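Local atomic coordinates of small TOPRIM domain protein (Geobacillus stearothermophilus, PDB entry 2FCJ), a protein that is of unknown function but, as a small Toprim domain protein, may bind a divalent metal ion and act on nucleic acid. Residues S14-K18 against V89-I94; K18-L23 against L97-L101; V53-A57 against E76-I82. All coordinates share one frame; numbering follows the deposited sequence.

Interaction 1 of 3, residues S14-K18 against V89-I94; sequences SDKQK and VAAAPI
K18 reaches out from helix 13-22 into a bend of the chain and sets its ammonium group among three carbonyl oxygens of V89-I94, an example of a lysine gathering the carbonyls of a turn that has few regular bonds of its own. The principal bond runs from K18 NZ to A92 O at 2.6 Å, close to the C=O axis; weak bonds to the carbonyls of A90 (NZ to O 3.1 Å) and V89 add to it. CG stands anti to the backbone N (chi1 -178°) and the chain beyond it is extended, which gives the lysine this reach.

On the inner side the isopropyl group of V89 lies against the buried carboxylate of D15, the side chains crossing at about a right angle, with V89 CB 3.7 Å from D15 OD1. Around exposed A90 the fit is looser: its N is 3.8 Å from D15 OD1, and a water links them. I94 makes a marginal contact with the K18 stem.

D15 also packs on V10 of strand 6-10, and V89 N bonds to D58 OD1 just beyond strand 52-56, so the contact holds the segment leading into helix 94-103 against helix 13-22 and beside two central strands.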
ATOM      1  N   SER A  14       8.112   7.497  -4.086  1.00 20.00           N
ATOM      2  CA  SER A  14       9.087   6.430  -4.254  1.00 20.36           C
ATOM      3  C   SER A  14       8.517   5.098  -3.783  1.00 20.09           C
ATOM      4  O   SER A  14       8.836   4.052  -4.345  1.00 22.09           O
ATOM      5  CB  SER A  14      10.400   6.753  -3.535  1.00 21.40           C
ATOM      6  OG  SER A  14      10.177   7.101  -2.181  1.00 24.37           O
ATOM      7  N   ASP A  15       7.656   5.143  -2.767  1.00 19.99           N
ATOM      8  CA  ASP A  15       6.979   3.933  -2.300  1.00 19.61           C
ATOM      9  C   ASP A  15       6.196   3.352  -3.464  1.00 20.41           C
ATOM     10  O   ASP A  15       6.172   2.146  -3.649  1.00 20.07           O
ATOM     11  CB  ASP A  15       5.963   4.241  -1.194  1.00 21.54           C
ATOM     12  CG  ASP A  15       6.592   4.748   0.080  1.00 22.27           C
ATOM     13  OD1 ASP A  15       7.830   4.640   0.243  1.00 19.50           O
ATOM     14  OD2 ASP A  15       5.833   5.297   0.914  1.00 22.20           O
ATOM     15  N   LYS A  16       5.454   4.208  -4.164  1.00 20.17           N
ATOM     16  CA  LYS A  16       4.605   3.771  -5.265  1.00 19.70           C
ATOM     17  C   LYS A  16       5.412   3.098  -6.368  1.00 20.35           C
ATOM     18  O   LYS A  16       5.076   2.004  -6.812  1.00 20.86           O
ATOM     19  CB  LYS A  16       3.826   4.960  -5.819  1.00 18.93           C
ATOM     20  CG  LYS A  16       3.003   4.659  -7.049  1.00 18.81           C
ATOM     21  CD  LYS A  16       1.871   5.662  -7.139  1.00 22.61           C
ATOM     22  CE  LYS A  16       1.376   5.847  -8.554  1.00 24.42           C
ATOM     23  NZ  LYS A  16       0.258   6.824  -8.573  1.00 27.03           N
ATOM     24  N   GLN A  17       6.491   3.748  -6.789  1.00 20.04           N
ATOM     25  CA  GLN A  17       7.338   3.188  -7.828  1.00 20.27           C
ATOM     26  C   GLN A  17       7.955   1.855  -7.394  1.00 19.19           C
ATOM     27  O   GLN A  17       8.019   0.907  -8.173  1.00 20.08           O
ATOM     28  CB  GLN A  17       8.415   4.198  -8.222  1.00 20.53           C
ATOM     29  CG  GLN A  17       7.847   5.540  -8.641  1.00 24.94           C
ATOM     30  CD  GLN A  17       7.289   5.536 -10.056  1.00 26.69           C
ATOM     31  OE1 GLN A  17       8.030   5.699 -11.027  0.50 26.44           O
ATOM     32  NE2 GLN A  17       5.973   5.383 -10.176  1.00 27.86           N
ATOM     33  N   LYS A  18       8.379   1.778  -6.137  1.00 21.01           N
ATOM     34  CA  LYS A  18       9.003   0.568  -5.611  1.00 20.09           C
ATOM     35  C   LYS A  18       8.015  -0.594  -5.560  1.00 20.91           C
ATOM     36  O   LYS A  18       8.330  -1.717  -5.956  1.00 21.50           O
ATOM     37  CB  LYS A  18       9.514   0.854  -4.208  1.00 22.70           C
ATOM     38  CG  LYS A  18      10.229  -0.292  -3.553  1.00 24.24           C
ATOM     39  CD  LYS A  18      11.070   0.231  -2.408  1.00 30.73           C
ATOM     40  CE  LYS A  18      11.938  -0.861  -1.822  1.00 35.32           C
ATOM     41  NZ  LYS A  18      13.057  -0.243  -1.085  1.00 34.15           N
ATOM     42  N   VAL A  89       9.129   1.939   4.090  1.00 21.84           N
ATOM     43  CA  VAL A  89       8.956   1.152   2.891  1.00 23.61           C
ATOM     44  C   VAL A  89      10.124   1.410   1.945  1.00 25.00           C
ATOM     45  O   VAL A  89      10.634   0.498   1.285  1.00 29.13           O
ATOM     46  CB  VAL A  89       7.624   1.525   2.211  1.00 23.61           C
ATOM     47  CG1 VAL A  89       7.477   0.784   0.900  1.00 26.45           C
ATOM     48  CG2 VAL A  89       6.469   1.216   3.147  1.00 25.04           C
ATOM     49  N   ALA A  90      10.588   2.660   1.928  1.00 27.39           N
ATOM     50  CA  ALA A  90      11.704   3.065   1.084  1.00 28.45           C
ATOM     51  C   ALA A  90      13.013   2.385   1.469  1.00 27.59           C
ATOM     52  O   ALA A  90      13.906   2.232   0.639  1.00 30.08           O
ATOM     53  CB  ALA A  90      11.871   4.580   1.123  1.00 29.13           C
ATOM     54  N   ALA A  91      13.156   2.043   2.745  0.50 28.06           N
ATOM     55  CA  ALA A  91      14.418   1.513   3.255  0.50 28.05           C
ATOM     56  C   ALA A  91      14.479  -0.002   3.075  0.50 26.83           C
ATOM     57  O   ALA A  91      15.560  -0.591   2.950  0.50 25.32           O
ATOM     58  CB  ALA A  91      14.588   1.881   4.725  0.50 28.05           C
ATOM     59  N   ALA A  92      13.307  -0.629   3.067  1.00 24.97           N
ATOM     60  CA  ALA A  92      13.231  -2.081   3.054  1.00 23.42           C
ATOM     61  C   ALA A  92      13.825  -2.656   1.782  1.00 22.71           C
ATOM     62  O   ALA A  92      13.696  -2.084   0.710  1.00 23.52           O
ATOM     63  CB  ALA A  92      11.786  -2.531   3.222  1.00 23.77           C
ATOM     64  N   PRO A  93      14.497  -3.809   1.895  1.00 22.71           N
ATOM     65  CA  PRO A  93      14.999  -4.456   0.699  1.00 23.56           C
ATOM     66  C   PRO A  93      13.859  -4.863  -0.214  1.00 22.58           C
ATOM     67  O   PRO A  93      12.758  -5.199   0.247  1.00 22.50           O
ATOM     68  CB  PRO A  93      15.699  -5.718   1.233  1.00 23.50           C
ATOM     69  CG  PRO A  93      15.863  -5.526   2.667  1.00 27.57           C
ATOM     70  CD  PRO A  93      14.804  -4.574   3.114  1.00 23.01           C
ATOM     71  N   ILE A  94      14.130  -4.841  -1.510  1.00 21.08           N
ATOM     72  CA  ILE A  94      13.135  -5.260  -2.482  1.00 21.77           C
ATOM     73  C   ILE A  94      12.532  -6.628  -2.145  1.00 22.82           C
ATOM     74  O   ILE A  94      11.320  -6.816  -2.239  1.00 22.60           O
ATOM     75  CB  ILE A  94      13.701  -5.200  -3.916  1.00 23.88           C
ATOM     76  CG1 ILE A  94      13.958  -3.738  -4.321  1.00 24.71           C
ATOM     77  CG2 ILE A  94      12.732  -5.835  -4.896  1.00 24.61           C
ATOM     78  CD1 ILE A  94      14.502  -3.560  -5.737  1.00 25.67           C
TER
HETATM   79  O   HOH W   1       9.052   4.952   2.605  1.00 23.14           O

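Interaction 2 of 3, residues K18-L23 against L97-L101; sequences KVAAVL and LAQVL
L97 and L101 reach helix 13-22 by different first torsions: CG of L97 is anti to its backbone N (chi1 -180°), whereas CG of L101 is anti to the carbonyl carbon (chi1 -65°), and both branched ends arrive beside V19 and V22. The setting is the alpha/beta Toprim fold, in which helices 13-22 and 94-103 pack together on one face of a parallel four-stranded sheet. Their local axes approach to 10.2 Å and cross at -71°, a steep angle that confines contact to a small aliphatic patch.

L101 CD1 is the meeting point at the C-terminal end of helix 13-22. In one of its two conformers V22 puts CG2 3.6 Å from it, a contact the other copy may not share; L23 CD2 and V19 CG1 come up to the same methyl at longer range, each side chain meeting the leucine at about a right angle. V22 also faces A98, whose small side chain lets the backbones approach, V22 CA to A98 CA being 6.0 Å.

Beneath this layer the sheet supplies the floor: V19 rests on I8, I29 and L56, L97 on L56, and L101 on I8. L97 CD2 is turned the other way, to helix 13-22. It lies 4.2 Å from V19 CG2 and presses on the aliphatic stem of K18, whose ammonium is held by A92 O; the tightest point is K18 CG against L97 CD2, at 3.4 Å.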
ATOM      1  N   LYS A  18       8.379   1.778  -6.137  1.00 21.01           N
ATOM      2  CA  LYS A  18       9.003   0.568  -5.611  1.00 20.09           C
ATOM      3  C   LYS A  18       8.015  -0.594  -5.560  1.00 20.91           C
ATOM      4  O   LYS A  18       8.330  -1.717  -5.956  1.00 21.50           O
ATOM      5  CB  LYS A  18       9.514   0.854  -4.208  1.00 22.70           C
ATOM      6  CG  LYS A  18      10.229  -0.292  -3.553  1.00 24.24           C
ATOM      7  CD  LYS A  18      11.070   0.231  -2.408  1.00 30.73           C
ATOM      8  CE  LYS A  18      11.938  -0.861  -1.822  1.00 35.32           C
ATOM      9  NZ  LYS A  18      13.057  -0.243  -1.085  1.00 34.15           N
ATOM     10  N   VAL A  19       6.816  -0.320  -5.064  1.00 20.49           N
ATOM     11  CA  VAL A  19       5.759  -1.320  -5.079  1.00 19.83           C
ATOM     12  C   VAL A  19       5.441  -1.793  -6.496  1.00 21.33           C
ATOM     13  O   VAL A  19       5.335  -2.996  -6.756  1.00 19.91           O
ATOM     14  CB  VAL A  19       4.478  -0.776  -4.433  1.00 19.85           C
ATOM     15  CG1 VAL A  19       3.324  -1.721  -4.688  1.00 20.70           C
ATOM     16  CG2 VAL A  19       4.686  -0.564  -2.946  1.00 20.14           C
ATOM     17  N   ALA A  20       5.275  -0.846  -7.415  1.00 19.73           N
ATOM     18  CA  ALA A  20       4.917  -1.180  -8.785  1.00 20.59           C
ATOM     19  C   ALA A  20       5.962  -2.078  -9.429  1.00 21.05           C
ATOM     20  O   ALA A  20       5.632  -2.899 -10.280  1.00 22.46           O
ATOM     21  CB  ALA A  20       4.723   0.083  -9.606  1.00 20.42           C
ATOM     22  N   ALA A  21       7.225  -1.874  -9.059  1.00 20.08           N
ATOM     23  CA  ALA A  21       8.331  -2.625  -9.639  1.00 21.13           C
ATOM     24  C   ALA A  21       8.340  -4.086  -9.200  1.00 18.20           C
ATOM     25  O   ALA A  21       8.811  -4.951  -9.940  1.00 21.29           O
ATOM     26  CB  ALA A  21       9.665  -1.956  -9.314  1.00 20.84           C
ATOM     27  N   VAL A  22       7.793  -4.377  -8.022  1.00 19.45           N
ATOM     28  CA  VAL A  22       7.804  -5.761  -7.557  1.00 18.26           C
ATOM     29  C   VAL A  22       6.603  -6.568  -8.016  1.00 17.34           C
ATOM     30  O   VAL A  22       6.630  -7.793  -7.996  1.00 16.97           O
ATOM     31  CB  VAL A  22       8.037  -5.910  -6.037  0.50 18.20           C
ATOM     32  CG1 VAL A  22       9.128  -4.969  -5.572  0.50 17.50           C
ATOM     33  CG2 VAL A  22       6.765  -5.675  -5.267  0.50 13.99           C
ATOM     34  N   LEU A  23       5.543  -5.877  -8.431  1.00 19.20           N
ATOM     35  CA  LEU A  23       4.287  -6.548  -8.720  1.00 18.63           C
ATOM     36  C   LEU A  23       4.287  -7.252 -10.067  1.00 19.87           C
ATOM     37  O   LEU A  23       4.891  -6.778 -11.029  1.00 22.16           O
ATOM     38  CB  LEU A  23       3.126  -5.557  -8.654  1.00 19.15           C
ATOM     39  CG  LEU A  23       2.728  -5.137  -7.245  1.00 18.91           C
ATOM     40  CD1 LEU A  23       1.777  -3.958  -7.262  1.00 20.13           C
ATOM     41  CD2 LEU A  23       2.141  -6.316  -6.523  1.00 19.83           C
ATOM     42  N   LEU A  97       9.861  -6.300   0.723  1.00 21.55           N
ATOM     43  CA  LEU A  97       8.608  -5.742   0.228  1.00 21.53           C
ATOM     44  C   LEU A  97       7.869  -6.792  -0.585  1.00 22.45           C
ATOM     45  O   LEU A  97       6.655  -6.992  -0.427  1.00 22.06           O
ATOM     46  CB  LEU A  97       8.934  -4.544  -0.641  1.00 23.02           C
ATOM     47  CG  LEU A  97       7.745  -3.818  -1.249  1.00 24.74           C
ATOM     48  CD1 LEU A  97       6.752  -3.391  -0.174  1.00 25.30           C
ATOM     49  CD2 LEU A  97       8.205  -2.620  -2.081  1.00 24.64           C
ATOM     50  N   ALA A  98       8.593  -7.496  -1.447  1.00 21.96           N
ATOM     51  CA  ALA A  98       7.987  -8.556  -2.234  1.00 22.94           C
ATOM     52  C   ALA A  98       7.352  -9.624  -1.340  1.00 21.10           C
ATOM     53  O   ALA A  98       6.244 -10.082  -1.617  1.00 21.58           O
ATOM     54  CB  ALA A  98       9.012  -9.176  -3.171  1.00 22.98           C
ATOM     55  N   GLN A  99       8.036 -10.014  -0.264  1.00 21.99           N
ATOM     56  CA  GLN A  99       7.488 -11.017   0.641  1.00 21.59           C
ATOM     57  C   GLN A  99       6.268 -10.513   1.418  1.00 21.54           C
ATOM     58  O   GLN A  99       5.329 -11.283   1.654  1.00 20.87           O
ATOM     59  CB  GLN A  99       8.572 -11.529   1.587  1.00 21.35           C
ATOM     60  CG  GLN A  99       9.630 -12.363   0.863  1.00 23.04           C
ATOM     61  CD  GLN A  99      10.504 -13.155   1.796  1.00 25.85           C
ATOM     62  OE1 GLN A  99      10.383 -13.048   3.023  1.00 30.41           O
ATOM     63  NE2 GLN A  99      11.457 -13.892   1.233  1.00 19.56           N
ATOM     64  N   VAL A 100       6.276  -9.243   1.822  1.00 21.57           N
ATOM     65  CA  VAL A 100       5.105  -8.667   2.480  1.00 20.83           C
ATOM     66  C   VAL A 100       3.896  -8.757   1.560  1.00 20.44           C
ATOM     67  O   VAL A 100       2.812  -9.168   1.976  1.00 20.36           O
ATOM     68  CB  VAL A 100       5.377  -7.221   2.914  1.00 21.38           C
ATOM     69  CG1 VAL A 100       4.096  -6.538   3.371  1.00 19.44           C
ATOM     70  CG2 VAL A 100       6.406  -7.206   4.033  1.00 20.96           C
ATOM     71  N   LEU A 101       4.100  -8.410   0.295  1.00 20.16           N
ATOM     72  CA  LEU A 101       3.012  -8.442  -0.674  1.00 20.35           C
ATOM     73  C   LEU A 101       2.587  -9.864  -1.010  1.00 20.40           C
ATOM     74  O   LEU A 101       1.393 -10.146  -1.152  1.00 20.61           O
ATOM     75  CB  LEU A 101       3.415  -7.675  -1.929  1.00 23.29           C
ATOM     76  CG  LEU A 101       3.634  -6.185  -1.681  1.00 23.03           C
ATOM     77  CD1 LEU A 101       4.047  -5.470  -2.958  1.00 27.39           C
ATOM     78  CD2 LEU A 101       2.417  -5.518  -1.028  1.00 25.79           C
TER

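Interaction 3 of 3, residues V53-A57 against E76-I82; sequences VYLLA and EAEHLYI
Y54 and L55 lie alongside E78 and H79 as neighbours in a parallel sheet, the two strands of a beta-alpha-beta unit whose crossover is helix 61-73. Three backbone bonds fix the register: E78 N to V53 O at 2.9 Å, L55 N to E78 O at 2.8 Å, and L80 N to L55 O, also 2.8 Å and nearly straight, with 170° at the hydrogen. E78 and L55 therefore each use both their N-H and their carbonyl, the alternation expected of parallel strands.

Side chains extend the pairing on both faces. On one, Y54 and E78 point the same way; E78 is extended with CG anti to its backbone N (chi1 -178°), which carries its carboxylate out along the ring. OE1 comes obliquely to Y54 CE1 at 3.3 Å, the two planes 41° apart. L80 CD1 packs on the inner part of the same ring, 3.8 Å from Y54 CD1. On the other face, L55 CD2 sits over the imidazole of H79 in a CH-pi contact, 4.2 Å from the ring centroid.

A second shell positions these groups. Y54 OH is bonded to D52 OD2, and F106 meets the ring edge-to-face. Trimmed to an alanine, Y54 would probably leave L80 CD1 and the E78 carboxylate without the surface they lie along, and D52 without its hydroxyl partner. R67 of the crossover helix bonds to L80 O and weakly to L55 O, a likely relief for two acceptors only 3.4 Å apart. Farther along, a water bridges the segments: it donates to A57 O at 2.8 Å and accepts a weak bond from I82 N.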
ATOM      1  N   VAL A  53      -8.701  -3.496  -0.990  1.00 20.54           N
ATOM      2  CA  VAL A  53      -7.859  -2.324  -0.762  1.00 19.69           C
ATOM      3  C   VAL A  53      -6.925  -2.575   0.419  1.00 20.22           C
ATOM      4  O   VAL A  53      -7.339  -3.132   1.444  1.00 19.82           O
ATOM      5  CB  VAL A  53      -8.721  -1.083  -0.464  1.00 20.54           C
ATOM      6  CG1 VAL A  53      -7.853   0.146  -0.271  1.00 21.71           C
ATOM      7  CG2 VAL A  53      -9.730  -0.842  -1.570  1.00 22.01           C
ATOM      8  N   TYR A  54      -5.682  -2.114   0.268  1.00 19.58           N
ATOM      9  CA  TYR A  54      -4.620  -2.298   1.250  1.00 18.48           C
ATOM     10  C   TYR A  54      -3.947  -0.960   1.464  1.00 20.10           C
ATOM     11  O   TYR A  54      -3.794  -0.178   0.518  1.00 21.60           O
ATOM     12  CB  TYR A  54      -3.578  -3.289   0.742  1.00 20.28           C
ATOM     13  CG  TYR A  54      -4.148  -4.656   0.425  1.00 21.08           C
ATOM     14  CD1 TYR A  54      -4.076  -5.685   1.343  1.00 22.48           C
ATOM     15  CD2 TYR A  54      -4.807  -4.894  -0.768  1.00 23.19           C
ATOM     16  CE1 TYR A  54      -4.608  -6.939   1.051  1.00 23.57           C
ATOM     17  CE2 TYR A  54      -5.330  -6.143  -1.063  1.00 23.20           C
ATOM     18  CZ  TYR A  54      -5.230  -7.145  -0.145  1.00 22.34           C
ATOM     19  OH  TYR A  54      -5.751  -8.386  -0.454  1.00 26.55           O
ATOM     20  N   LEU A  55      -3.518  -0.715   2.691  1.00 19.35           N
ATOM     21  CA  LEU A  55      -2.691   0.437   3.034  1.00 20.40           C
ATOM     22  C   LEU A  55      -1.325  -0.040   3.522  1.00 19.02           C
ATOM     23  O   LEU A  55      -1.235  -0.803   4.495  1.00 19.70           O
ATOM     24  CB  LEU A  55      -3.363   1.256   4.143  1.00 19.48           C
ATOM     25  CG  LEU A  55      -2.524   2.409   4.673  1.00 18.97           C
ATOM     26  CD1 LEU A  55      -2.340   3.516   3.656  1.00 21.61           C
ATOM     27  CD2 LEU A  55      -3.149   2.948   5.946  1.00 20.27           C
ATOM     28  N   LEU A  56      -0.274   0.436   2.861  1.00 20.41           N
ATOM     29  CA  LEU A  56       1.112   0.126   3.216  1.00 22.46           C
ATOM     30  C   LEU A  56       1.851   1.405   3.604  1.00 21.61           C
ATOM     31  O   LEU A  56       2.195   2.201   2.733  1.00 23.26           O
ATOM     32  CB  LEU A  56       1.822  -0.558   2.040  1.00 22.50           C
ATOM     33  CG  LEU A  56       3.316  -0.871   2.231  1.00 25.40           C
ATOM     34  CD1 LEU A  56       3.543  -1.858   3.374  1.00 27.68           C
ATOM     35  CD2 LEU A  56       3.950  -1.359   0.934  1.00 27.47           C
ATOM     36  N   ALA A  57       2.040   1.618   4.905  1.00 22.21           N
ATOM     37  CA  ALA A  57       2.601   2.859   5.410  1.00 21.60           C
ATOM     38  C   ALA A  57       3.891   2.552   6.142  1.00 22.82           C
ATOM     39  O   ALA A  57       4.091   1.433   6.621  1.00 23.99           O
ATOM     40  CB  ALA A  57       1.622   3.534   6.367  1.00 24.01           C
ATOM     41  N   GLU A  76     -12.358  -0.105   5.662  1.00 17.35           N
ATOM     42  CA  GLU A  76     -12.409  -1.223   4.720  1.00 20.55           C
ATOM     43  C   GLU A  76     -11.019  -1.609   4.282  1.00 21.92           C
ATOM     44  O   GLU A  76     -10.807  -2.740   3.832  1.00 21.86           O
ATOM     45  CB  GLU A  76     -13.230  -0.834   3.480  1.00 22.40           C
ATOM     46  CG  GLU A  76     -14.697  -0.634   3.739  1.00 25.33           C
ATOM     47  CD  GLU A  76     -15.078   0.821   3.910  1.00 22.60           C
ATOM     48  OE1 GLU A  76     -14.278   1.619   4.453  1.00 19.80           O
ATOM     49  OE2 GLU A  76     -16.200   1.180   3.519  1.00 24.18           O
ATOM     50  N   ALA A  77     -10.093  -0.654   4.344  1.00 19.68           N
ATOM     51  CA  ALA A  77      -8.743  -0.875   3.864  1.00 21.76           C
ATOM     52  C   ALA A  77      -7.976  -1.756   4.829  1.00 21.13           C
ATOM     53  O   ALA A  77      -7.935  -1.489   6.041  1.00 23.33           O
ATOM     54  CB  ALA A  77      -8.026   0.451   3.681  1.00 23.30           C
ATOM     55  N   GLU A  78      -7.362  -2.809   4.302  1.00 21.03           N
ATOM     56  CA  GLU A  78      -6.558  -3.714   5.114  1.00 21.63           C
ATOM     57  C   GLU A  78      -5.142  -3.183   5.289  1.00 19.84           C
ATOM     58  O   GLU A  78      -4.488  -2.791   4.313  1.00 21.24           O
ATOM     59  CB  GLU A  78      -6.498  -5.070   4.415  1.00 22.97           C
ATOM     60  CG  GLU A  78      -5.739  -6.148   5.149  1.00 26.75           C
ATOM     61  CD  GLU A  78      -5.804  -7.471   4.418  1.00 28.47           C
ATOM     62  OE1 GLU A  78      -6.659  -7.602   3.520  1.00 28.00           O
ATOM     63  OE2 GLU A  78      -5.005  -8.370   4.750  1.00 32.50           O
ATOM     64  N   HIS A  79      -4.633  -3.216   6.510  1.00 20.27           N
ATOM     65  CA  HIS A  79      -3.311  -2.676   6.775  1.00 21.35           C
ATOM     66  C   HIS A  79      -2.203  -3.700   6.568  1.00 22.32           C
ATOM     67  O   HIS A  79      -2.270  -4.805   7.109  1.00 25.26           O
ATOM     68  CB  HIS A  79      -3.251  -2.102   8.191  1.00 22.77           C
ATOM     69  CG  HIS A  79      -4.129  -0.907   8.383  1.00 19.71           C
ATOM     70  ND1 HIS A  79      -3.675   0.281   8.909  1.00 24.28           N
ATOM     71  CD2 HIS A  79      -5.428  -0.701   8.058  1.00 23.60           C
ATOM     72  CE1 HIS A  79      -4.672   1.149   8.954  1.00 22.57           C
ATOM     73  NE2 HIS A  79      -5.729   0.596   8.389  1.00 23.62           N
ATOM     74  N   LEU A  80      -1.224  -3.345   5.743  1.00 22.54           N
ATOM     75  CA  LEU A  80      -0.028  -4.156   5.535  1.00 23.79           C
ATOM     76  C   LEU A  80       1.143  -3.482   6.206  1.00 23.80           C
ATOM     77  O   LEU A  80       1.191  -2.258   6.309  1.00 24.77           O
ATOM     78  CB  LEU A  80       0.269  -4.271   4.045  1.00 24.14           C
ATOM     79  CG  LEU A  80      -0.806  -4.985   3.233  1.00 25.65           C
ATOM     80  CD1 LEU A  80      -0.371  -5.085   1.785  1.00 27.53           C
ATOM     81  CD2 LEU A  80      -1.055  -6.364   3.822  1.00 25.48           C
ATOM     82  N   TYR A  81       2.075  -4.286   6.699  1.00 22.83           N
ATOM     83  CA  TYR A  81       3.140  -3.780   7.543  1.00 20.82           C
ATOM     84  C   TYR A  81       4.443  -4.353   7.032  1.00 21.41           C
ATOM     85  O   TYR A  81       4.535  -5.552   6.763  1.00 24.87           O
ATOM     86  CB  TYR A  81       2.930  -4.226   8.994  1.00 23.03           C
ATOM     87  CG  TYR A  81       1.637  -3.755   9.618  1.00 21.45           C
ATOM     88  CD1 TYR A  81       1.561  -2.529  10.266  1.00 22.93           C
ATOM     89  CD2 TYR A  81       0.497  -4.548   9.582  1.00 22.83           C
ATOM     90  CE1 TYR A  81       0.384  -2.105  10.852  1.00 22.12           C
ATOM     91  CE2 TYR A  81      -0.695  -4.104  10.114  1.00 23.77           C
ATOM     92  CZ  TYR A  81      -0.744  -2.894  10.751  1.00 21.72           C
ATOM     93  OH  TYR A  81      -1.927  -2.492  11.335  1.00 24.95           O
ATOM     94  N   ILE A  82       5.428  -3.500   6.827  1.00 22.39           N
ATOM     95  CA  ILE A  82       6.793  -3.967   6.818  1.00 23.53           C
ATOM     96  C   ILE A  82       7.293  -4.212   8.236  1.00 24.99           C
ATOM     97  O   ILE A  82       6.677  -3.787   9.222  1.00 25.59           O
ATOM     98  CB  ILE A  82       7.736  -3.020   6.072  1.00 22.47           C
ATOM     99  CG1 ILE A  82       7.700  -1.626   6.687  1.00 23.91           C
ATOM    100  CG2 ILE A  82       7.384  -2.962   4.582  1.00 24.54           C
ATOM    101  CD1 ILE A  82       8.971  -0.864   6.453  1.00 26.40           C
TER
HETATM  102  O   HOH W   2     -11.052  -3.435   0.856  1.00 23.78           O
HETATM  103  O   HOH W   3       4.454  -0.818   8.169  1.00 24.79           O

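From the N terminus, the chain makes strand 6-10 and then helix 13-22, which serves interactions 1 and 2 in turn, with K18 common to both. Strand 28-31, helix 38-47 and strand 52-56 follow; strand 78-80 then returns beside 52-56, closing in interaction 3 the short loop through helix 61-73. This loop lies wholly within the two longer ones. Interaction 1 closes when residues 89-94 come back to the start of helix 13-22, and interaction 2 closes one step later with helix 94-103, so the two cross. L56 links all three: V89 and L97 pack on it, as does V19, tying sheet, helices and connecting segment into one core.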